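Local coordinates for protein MmoQ Response regulator (Methylococcus capsulatus, PDB 3LJX) that probably makes cyclic di-GMP from two GTP as a whole response regulator with a GGDEF domain, of which this piece holds the all-helical HDOD domain, at residues P9-C12 / D13-P16; P47-T50 / G51-R55; S122-Q126 / A127-A131; A249-R253 / C254-D258. One frame throughout, in Å; residues are numbered along the deposited sequence. Where two conformers were deposited one is given.

In the fold
All four contacts are local and follow one another in series, so none nests in or crosses another. Interaction 1 closes a tight turn in the loop before helix 19-29. Interaction 2 is the start of helix 47-58 and touches interaction 1 directly, through a salt bridge from Asp13 to Arg52. Interaction 3 closes the loop joining helix 106-125 to helix 132-141, and the latter helix also packs on Thr50 and Leu54 of interaction 2. Interaction 4 ends helix 245-254. It meets interaction 3 where Gln126 packs on Gly257, and helix 214-233 touches both. Interactions 1 and 4 lie on opposite sides of the chain's centre, their centres about 36 Å apart.

Interaction 1. Residues P9-C12 / D13-P16; sequences PMLC and DSLP
Leu15 meets the first peptide group of the turn, the one between Cys12 and Asp13, from one face. Leu15 N approaches Cys12 O from above the carbonyl plane, 59° out of it. The hydrogen bond is 3.2 Å from Leu15 N to Cys12 O and is nearly straight at the hydrogen (165°). It closes a type I beta turn from Cys12 to Leu15. The Leu15 side chain leans over the same oxygen, with Leu15 CG 3.6 Å from Cys12 O. At the other flat group, the Asp13 carboxylate, OD1 makes a salt bridge with Arg52 NE and a long, weak ion pair with Arg55 NH1.

Leu11 packs against the side chains of Ser14 and Leu15. Its CB touches Leu15 CD2 at 4.0 Å. Its CD2 lies 3.6 Å from Ser14 OG. That hydroxyl sits between the backbone N and the carbonyl carbon of its own residue (chi1 75°), which faces it to Leu11. Its polar partner is Asp2 OD2. With an alanine at Leu15, Leu11 CB and Leu147 of helix 144-152 would probably lose their packing partner, leaving a gap beside the turn.

The turn lies in the loop before helix 19-29 of the HDOD domain and touches helices 47-58 and 144-152. The chemistry is mixed. One backbone bond sets the turn and the side chains of Leu11 and Leu15 pack beside it, while Asp2 OD2 holds both the N-H of Cys12 and the hydroxyl of Ser14. Asp13, the exposed residue, ties the turn to helix 47-58 by charge.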
loop_
_atom_site.group_PDB
_atom_site.type_symbol
_atom_site.label_atom_id
_atom_site.label_comp_id
_atom_site.label_asym_id
_atom_site.label_seq_id
_atom_site.Cartn_x
_atom_site.Cartn_y
_atom_site.Cartn_z
ATOM N N PRO A 9 0.020 3.053 17.757
ATOM C CA PRO A 9 0.268 4.095 16.751
ATOM C C PRO A 9 -0.696 3.953 15.582
ATOM O O PRO A 9 -0.903 2.850 15.090
ATOM C CB PRO A 9 1.690 3.801 16.277
ATOM C CG PRO A 9 2.312 2.987 17.387
ATOM C CD PRO A 9 1.203 2.212 18.017
HETATM N N MSE A 10 -1.264 5.060 15.129
HETATM C CA MSE A 10 -2.286 4.997 14.108
HETATM C C MSE A 10 -2.449 6.347 13.406
HETATM O O MSE A 10 -2.948 7.301 14.001
HETATM C CB MSE A 10 -3.589 4.565 14.773
HETATM C CG MSE A 10 -4.779 4.593 13.885
HETATM SE SE MSE A 10 -4.711 3.265 12.490
HETATM C CE MSE A 10 -5.680 4.321 11.194
ATOM N N LEU A 11 -2.013 6.433 12.147
ATOM C CA LEU A 11 -2.266 7.622 11.325
ATOM C C LEU A 11 -3.110 7.220 10.134
ATOM O O LEU A 11 -2.910 6.157 9.545
ATOM C CB LEU A 11 -0.967 8.265 10.809
ATOM C CG LEU A 11 -0.105 9.048 11.799
ATOM C CD1 LEU A 11 0.608 8.077 12.749
ATOM C CD2 LEU A 11 0.897 9.946 11.077
ATOM N N CYS A 12 -4.059 8.065 9.763
ATOM C CA CYS A 12 -4.787 7.797 8.535
ATOM C C CYS A 12 -5.222 9.098 7.864
ATOM O O CYS A 12 -4.785 9.395 6.755
ATOM C CB CYS A 12 -5.965 6.843 8.779
ATOM S SG CYS A 12 -6.742 6.251 7.254
ATOM N N ASP A 13 -6.042 9.885 8.553
ATOM C CA ASP A 13 -6.538 11.126 7.974
ATOM C C ASP A 13 -5.402 12.057 7.569
ATOM O O ASP A 13 -5.525 12.798 6.606
ATOM C CB ASP A 13 -7.497 11.833 8.935
ATOM C CG ASP A 13 -8.772 11.029 9.193
ATOM O OD1 ASP A 13 -9.092 10.112 8.400
ATOM O OD2 ASP A 13 -9.461 11.318 10.196
ATOM N N SER A 14 -4.287 11.994 8.288
ATOM C CA SER A 14 -3.203 12.954 8.102
ATOM C C SER A 14 -2.181 12.538 7.043
ATOM O O SER A 14 -1.251 13.293 6.748
ATOM C CB SER A 14 -2.466 13.185 9.424
ATOM O OG SER A 14 -1.633 12.066 9.739
ATOM N N LEU A 15 -2.311 11.338 6.490
ATOM C CA LEU A 15 -1.322 10.917 5.491
ATOM C C LEU A 15 -1.470 11.761 4.211
ATOM O O LEU A 15 -2.583 11.970 3.719
ATOM C CB LEU A 15 -1.442 9.420 5.186
ATOM C CG LEU A 15 -1.321 8.439 6.373
ATOM C CD1 LEU A 15 -1.693 7.027 5.935
ATOM C CD2 LEU A 15 0.079 8.448 6.997
ATOM N N PRO A 16 -0.347 12.259 3.672
ATOM C CA PRO A 16 -0.443 13.143 2.508
ATOM C C PRO A 16 -0.746 12.396 1.215
ATOM O O PRO A 16 -0.620 11.162 1.127
ATOM C CB PRO A 16 0.954 13.761 2.436
ATOM C CG PRO A 16 1.841 12.676 2.996
ATOM C CD PRO A 16 1.052 12.054 4.099
#

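Interaction 2. Residues P47-T50 / G51-R55; sequences PALT and GRILR
Leu49 and Ile53 cross obliquely on one face of an alpha helix, the first turns of helix 47-58 in the HDOD domain. Leu49 holds CG anti to its backbone N (chi1 -173°), which turns the branch along the helix toward Ile53. From the other side Ile53 sends its CG1-CD1 arm back down the helix. Leu49 CG and Ile53 CD1 meet at 3.8 Å. The same arm passes close to the backbone, with Ile53 CG1 3.3 Å from Leu49 O. Ile43 and Phe86 pack on both residues, so this face packs helix 47-58 on helices 36-43 and 80-88.

One residue on, Thr50 and Leu54 repeat the spacing more loosely. Thr50 CG2 faces Leu54 CD1 at 4.3 Å. Leu140 and Thr137 of helix 132-141 lie against this second face. Thr50 OG1 points the other way and is hydrogen-bonded to Asp46 O.

Four backbone N-H groups each donate to the oxygen four residues earlier. Gly51 N, Arg52 N, Ile53 N and Leu54 N reach the oxygens of Pro47, Ala48, Leu49 and Thr50. Pro47 opens the helix, and Asp46 OD2 takes the N-H of Leu49. Leu54 CG comes within 3.3 Å of Thr50 O, the last of these oxygens.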
loop_
_atom_site.group_PDB
_atom_site.type_symbol
_atom_site.label_atom_id
_atom_site.label_comp_id
_atom_site.label_asym_id
_atom_site.label_seq_id
_atom_site.Cartn_x
_atom_site.Cartn_y
_atom_site.Cartn_z
ATOM N N PRO A 47 -2.215 5.956 -2.018
ATOM C CA PRO A 47 -2.245 5.156 -0.787
ATOM C C PRO A 47 -3.011 5.851 0.349
ATOM O O PRO A 47 -3.836 5.189 0.987
ATOM C CB PRO A 47 -0.763 4.998 -0.430
ATOM C CG PRO A 47 -0.029 5.149 -1.746
ATOM C CD PRO A 47 -0.850 6.126 -2.555
ATOM N N ALA A 48 -2.770 7.142 0.596
ATOM C CA ALA A 48 -3.463 7.833 1.696
ATOM C C ALA A 48 -4.991 7.768 1.557
ATOM O O ALA A 48 -5.684 7.254 2.445
ATOM C CB ALA A 48 -2.999 9.298 1.827
ATOM N N LEU A 49 -5.518 8.284 0.447
ATOM C CA LEU A 49 -6.972 8.373 0.287
ATOM C C LEU A 49 -7.606 6.988 0.214
ATOM O O LEU A 49 -8.716 6.776 0.708
ATOM C CB LEU A 49 -7.352 9.209 -0.942
ATOM C CG LEU A 49 -8.852 9.490 -1.106
ATOM C CD1 LEU A 49 -9.490 10.096 0.169
ATOM C CD2 LEU A 49 -9.070 10.388 -2.291
ATOM N N THR A 50 -6.886 6.042 -0.387
ATOM C CA THR A 50 -7.358 4.660 -0.464
ATOM C C THR A 50 -7.524 4.010 0.912
ATOM O O THR A 50 -8.540 3.362 1.192
ATOM C CB THR A 50 -6.425 3.816 -1.313
ATOM O OG1 THR A 50 -6.501 4.276 -2.671
ATOM C CG2 THR A 50 -6.844 2.377 -1.235
ATOM N N GLY A 51 -6.523 4.191 1.768
ATOM C CA GLY A 51 -6.620 3.758 3.153
ATOM C C GLY A 51 -7.816 4.342 3.902
ATOM O O GLY A 51 -8.571 3.592 4.529
ATOM N N ARG A 52 -7.990 5.668 3.850
ATOM C CA ARG A 52 -9.092 6.348 4.545
ATOM C C ARG A 52 -10.423 5.760 4.126
ATOM O O ARG A 52 -11.287 5.499 4.952
ATOM C CB ARG A 52 -9.123 7.848 4.219
ATOM C CG ARG A 52 -8.208 8.735 5.045
ATOM C CD ARG A 52 -8.513 10.232 4.791
ATOM N NE ARG A 52 -9.692 10.700 5.526
ATOM C CZ ARG A 52 -10.101 11.967 5.568
ATOM N NH1 ARG A 52 -9.431 12.908 4.910
ATOM N NH2 ARG A 52 -11.179 12.297 6.267
ATOM N N ILE A 53 -10.580 5.569 2.818
ATOM C CA ILE A 53 -11.817 5.022 2.272
ATOM C C ILE A 53 -12.075 3.595 2.757
ATOM O O ILE A 53 -13.173 3.283 3.196
ATOM C CB ILE A 53 -11.837 5.111 0.728
ATOM C CG1 ILE A 53 -11.976 6.581 0.317
ATOM C CG2 ILE A 53 -12.996 4.281 0.152
ATOM C CD1 ILE A 53 -11.583 6.866 -1.107
ATOM N N LEU A 54 -11.060 2.740 2.706
ATOM C CA LEU A 54 -11.218 1.366 3.180
ATOM C C LEU A 54 -11.582 1.371 4.653
ATOM O O LEU A 54 -12.427 0.606 5.109
ATOM C CB LEU A 54 -9.924 0.571 2.988
ATOM C CG LEU A 54 -9.537 0.245 1.550
ATOM C CD1 LEU A 54 -8.272 -0.605 1.532
ATOM C CD2 LEU A 54 -10.692 -0.444 0.809
ATOM N N ARG A 55 -10.931 2.246 5.394
ATOM C CA ARG A 55 -11.131 2.298 6.827
ATOM C C ARG A 55 -12.555 2.745 7.168
ATOM O O ARG A 55 -13.198 2.223 8.096
ATOM C CB ARG A 55 -10.125 3.261 7.423
ATOM C CG ARG A 55 -10.349 3.554 8.877
ATOM C CD ARG A 55 -9.164 4.307 9.421
ATOM N NE ARG A 55 -9.507 4.994 10.650
ATOM C CZ ARG A 55 -9.756 6.295 10.726
ATOM N NH1 ARG A 55 -9.686 7.055 9.636
ATOM N NH2 ARG A 55 -10.068 6.830 11.899
#

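Interaction 3. Residues S122-Q126 / A127-A131; sequences SITAQ and ASTVA
Apolar contact comes from Thr124 and Val130, whose side chains meet at an angle. The methyl Thr124 CG2 touches Val130 CG2 at 3.9 Å. In Thr124, OG1 takes the place between backbone N and carbonyl carbon (chi1 60°), leaving CG2 to face the loop. OG1 turns back into the helix, where it is hydrogen-bonded chiefly to Leu120 O, with Gln121 O also in range. Phe219 and Ala135 pack on Val130 from helices 214-233 and 132-141.

Backbone bonds end the helix. Ala127 N donates to Thr124 O at 2.9 Å, three residues back rather than four. The donor stands above the carbonyl plane, 70° out of it. One residue earlier, Gln126 N binds Ile123 O at 3.1 Å.

This is the short loop that joins helix 106-125 to helix 132-141 within the all-helical HDOD domain. Ala131 is the N-cap residue of the second helix.

A water in the bend bridges helix end and loop. It bonds to Thr124 O and Val130 O, each at 2.7 Å. Thr129 N gives it a weak bond of 3.0 Å. More acceptors lie near it than it has protons. On helix 214-233, Gln222 OE1 bonds Thr129 OG1 and Arg215 NH1 bonds Thr129 O.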
loop_
_atom_site.group_PDB
_atom_site.type_symbol
_atom_site.label_atom_id
_atom_site.label_comp_id
_atom_site.label_asym_id
_atom_site.label_seq_id
_atom_site.Cartn_x
_atom_site.Cartn_y
_atom_site.Cartn_z
ATOM N N SER A 122 -1.354 -7.631 -12.108
ATOM C CA SER A 122 -1.065 -8.455 -13.303
ATOM C C SER A 122 -0.722 -9.889 -12.952
ATOM O O SER A 122 -1.263 -10.831 -13.526
ATOM C CB SER A 122 0.082 -7.882 -14.140
ATOM O OG SER A 122 -0.359 -6.785 -14.908
ATOM N N ILE A 123 0.217 -10.050 -12.034
ATOM C CA ILE A 123 0.573 -11.373 -11.558
ATOM C C ILE A 123 -0.669 -12.151 -11.100
ATOM O O ILE A 123 -0.946 -13.235 -11.610
ATOM C CB ILE A 123 1.606 -11.289 -10.430
ATOM C CG1 ILE A 123 2.924 -10.748 -10.990
ATOM C CG2 ILE A 123 1.783 -12.649 -9.775
ATOM C CD1 ILE A 123 3.920 -10.279 -9.936
ATOM N N THR A 124 -1.440 -11.594 -10.170
ATOM C CA THR A 124 -2.582 -12.346 -9.647
ATOM C C THR A 124 -3.671 -12.559 -10.702
ATOM O O THR A 124 -4.439 -13.521 -10.618
ATOM C CB THR A 124 -3.175 -11.678 -8.411
ATOM O OG1 THR A 124 -3.614 -10.356 -8.756
ATOM C CG2 THR A 124 -2.113 -11.601 -7.292
ATOM N N ALA A 125 -3.712 -11.673 -11.700
ATOM C CA ALA A 125 -4.698 -11.748 -12.787
ATOM C C ALA A 125 -4.518 -12.999 -13.624
ATOM O O ALA A 125 -5.450 -13.479 -14.264
ATOM C CB ALA A 125 -4.622 -10.507 -13.680
ATOM N N GLN A 126 -3.314 -13.533 -13.623
ATOM C CA GLN A 126 -3.067 -14.734 -14.384
ATOM C C GLN A 126 -2.985 -15.939 -13.462
ATOM O O GLN A 126 -2.540 -16.992 -13.870
ATOM C CB GLN A 126 -1.803 -14.585 -15.256
ATOM C CG GLN A 126 -0.515 -14.352 -14.478
ATOM C CD GLN A 126 0.645 -13.845 -15.353
ATOM O OE1 GLN A 126 0.964 -12.646 -15.353
ATOM N NE2 GLN A 126 1.284 -14.760 -16.094
ATOM N N ALA A 127 -3.409 -15.774 -12.213
ATOM C CA ALA A 127 -3.400 -16.882 -11.264
ATOM C C ALA A 127 -4.757 -17.046 -10.584
ATOM O O ALA A 127 -5.733 -16.400 -10.967
ATOM C CB ALA A 127 -2.291 -16.707 -10.231
ATOM N N SER A 128 -4.825 -17.903 -9.572
ATOM C CA SER A 128 -6.102 -18.149 -8.915
ATOM C C SER A 128 -6.046 -18.069 -7.392
ATOM O O SER A 128 -6.753 -18.814 -6.719
ATOM C CB SER A 128 -6.642 -19.516 -9.334
ATOM O OG SER A 128 -6.892 -19.534 -10.722
ATOM N N THR A 129 -5.213 -17.185 -6.853
ATOM C CA THR A 129 -5.064 -17.065 -5.406
ATOM C C THR A 129 -6.064 -16.070 -4.819
ATOM O O THR A 129 -6.925 -16.434 -4.013
ATOM C CB THR A 129 -3.628 -16.638 -5.011
ATOM O OG1 THR A 129 -3.205 -15.540 -5.839
ATOM C CG2 THR A 129 -2.675 -17.786 -5.201
ATOM N N VAL A 130 -5.942 -14.812 -5.222
ATOM C CA VAL A 130 -6.778 -13.753 -4.674
ATOM C C VAL A 130 -7.433 -12.957 -5.802
ATOM O O VAL A 130 -7.043 -13.082 -6.967
ATOM C CB VAL A 130 -5.936 -12.800 -3.803
ATOM C CG1 VAL A 130 -5.205 -13.582 -2.728
ATOM C CG2 VAL A 130 -4.929 -12.054 -4.665
ATOM N N ALA A 131 -8.440 -12.158 -5.462
ATOM C CA ALA A 131 -9.050 -11.251 -6.438
ATOM C C ALA A 131 -8.033 -10.168 -6.776
ATOM O O ALA A 131 -7.512 -9.501 -5.878
ATOM C CB ALA A 131 -10.307 -10.631 -5.868
HETATM O O HOH W 1 -5.570 -14.689 -8.507
#

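Interaction 4. Residues A249-R253 / C254-D258; sequences AEARR and CGLGD
A chi1 of -17° nearly eclipses the thiol of Cys254 with its own backbone N and swings SG back over Glu250. Cys254 SG ends 3.2 Å from Glu250 O. The motif is a helix C-terminus, where helix 245-254 stops and a glycine follows it. Gly255 has a positive phi of 88°. At its backbone angles a CB would run into the carbonyl oxygen of Cys254, so glycine suits the position.

The backbone bonds weaken as the helix ends. Cys254 N still binds Glu250 O at 3.1 Å, with an N-H angle of 152°. Gly255 N has two weak bonds, to Ala251 O at 3.1 Å and to Arg252 O at 2.8 Å.

Past the glycine the chain runs on extended, and the side chain of Leu256 comes beside Ala251. Its CB lies 3.9 Å from Ala251 O. Its methyl CD2 faces Ala251 CB more loosely, and this leucine has two conformers. Leu225 of helix 214-233 packs on both residues, and Arg221 lies against Cys254 and Glu250.

Two side chains of the helix reach the loop before helix 214-233. Glu250 OE2 takes the N-H of Ile210. Arg253, extended from CG to NE, bonds through NH2 to Arg211 O.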
loop_
_atom_site.group_PDB
_atom_site.type_symbol
_atom_site.label_atom_id
_atom_site.label_comp_id
_atom_site.label_asym_id
_atom_site.label_seq_id
_atom_site.Cartn_x
_atom_site.Cartn_y
_atom_site.Cartn_z
ATOM N N ALA A 249 12.938 -18.898 -9.515
ATOM C CA ALA A 249 12.410 -20.201 -9.121
ATOM C C ALA A 249 11.066 -20.036 -8.405
ATOM O O ALA A 249 10.137 -20.836 -8.593
ATOM C CB ALA A 249 13.423 -20.970 -8.249
ATOM N N GLU A 250 10.956 -18.989 -7.596
ATOM C CA GLU A 250 9.705 -18.734 -6.892
ATOM C C GLU A 250 8.654 -18.264 -7.905
ATOM O O GLU A 250 7.502 -18.690 -7.858
ATOM C CB GLU A 250 9.913 -17.728 -5.744
ATOM C CG GLU A 250 10.782 -18.290 -4.598
ATOM C CD GLU A 250 11.098 -17.269 -3.511
ATOM O OE1 GLU A 250 10.991 -16.049 -3.759
ATOM O OE2 GLU A 250 11.460 -17.687 -2.397
ATOM N N ALA A 251 9.073 -17.411 -8.838
ATOM C CA ALA A 251 8.230 -17.018 -9.962
ATOM C C ALA A 251 7.684 -18.244 -10.677
ATOM O O ALA A 251 6.473 -18.374 -10.858
ATOM C CB ALA A 251 9.012 -16.145 -10.936
ATOM N N ARG A 252 8.571 -19.152 -11.081
ATOM C CA ARG A 252 8.129 -20.365 -11.763
ATOM C C ARG A 252 7.132 -21.120 -10.887
ATOM O O ARG A 252 6.179 -21.709 -11.383
ATOM C CB ARG A 252 9.310 -21.288 -12.119
ATOM C CG ARG A 252 10.450 -20.620 -12.876
ATOM C CD ARG A 252 10.305 -20.681 -14.399
ATOM N NE ARG A 252 11.511 -20.175 -15.063
ATOM C CZ ARG A 252 12.431 -20.938 -15.663
ATOM N NH1 ARG A 252 12.289 -22.263 -15.716
ATOM N NH2 ARG A 252 13.494 -20.368 -16.226
ATOM N N ARG A 253 7.351 -21.104 -9.579
ATOM C CA ARG A 253 6.531 -21.905 -8.671
ATOM C C ARG A 253 5.087 -21.374 -8.510
ATOM O O ARG A 253 4.165 -22.166 -8.261
ATOM C CB ARG A 253 7.248 -22.110 -7.327
ATOM C CG ARG A 253 6.625 -23.148 -6.428
ATOM C CD ARG A 253 7.353 -23.194 -5.112
ATOM N NE ARG A 253 6.575 -23.839 -4.060
ATOM C CZ ARG A 253 6.928 -23.828 -2.779
ATOM N NH1 ARG A 253 8.039 -23.196 -2.404
ATOM N NH2 ARG A 253 6.176 -24.435 -1.871
ATOM N N CYS A 254 4.883 -20.060 -8.666
ATOM C CA CYS A 254 3.516 -19.531 -8.828
ATOM C C CYS A 254 2.999 -19.755 -10.251
ATOM O O CYS A 254 1.791 -19.671 -10.489
ATOM C CB CYS A 254 3.381 -18.027 -8.543
ATOM S SG CYS A 254 4.655 -17.156 -7.645
ATOM N N GLY A 255 3.913 -20.001 -11.191
ATOM C CA GLY A 255 3.571 -20.171 -12.596
ATOM C C GLY A 255 3.549 -18.840 -13.327
ATOM O O GLY A 255 2.576 -18.096 -13.209
ATOM N N LEU A 256 4.594 -18.532 -14.094
ATOM C CA LEU A 256 4.646 -17.224 -14.730
ATOM C C LEU A 256 4.975 -17.200 -16.224
ATOM O O LEU A 256 5.849 -17.924 -16.726
ATOM C CB LEU A 256 5.546 -16.260 -13.953
ATOM C CG LEU A 256 4.773 -15.027 -13.484
ATOM C CD1 LEU A 256 3.688 -15.444 -12.528
ATOM C CD2 LEU A 256 5.687 -14.019 -12.842
ATOM N N GLY A 257 4.217 -16.361 -16.931
ATOM C CA GLY A 257 4.449 -16.058 -18.329
ATOM C C GLY A 257 5.159 -14.722 -18.316
ATOM O O GLY A 257 4.854 -13.856 -17.505
ATOM N N ASP A 258 6.118 -14.545 -19.207
ATOM C CA ASP A 258 7.001 -13.397 -19.126
ATOM C C ASP A 258 7.223 -12.847 -20.528
ATOM O O ASP A 258 6.893 -13.527 -21.501
ATOM C CB ASP A 258 8.317 -13.836 -18.486
ATOM C CG ASP A 258 9.007 -14.927 -19.268
ATOM O OD1 ASP A 258 10.233 -15.090 -19.090
ATOM O OD2 ASP A 258 8.329 -15.620 -20.058
#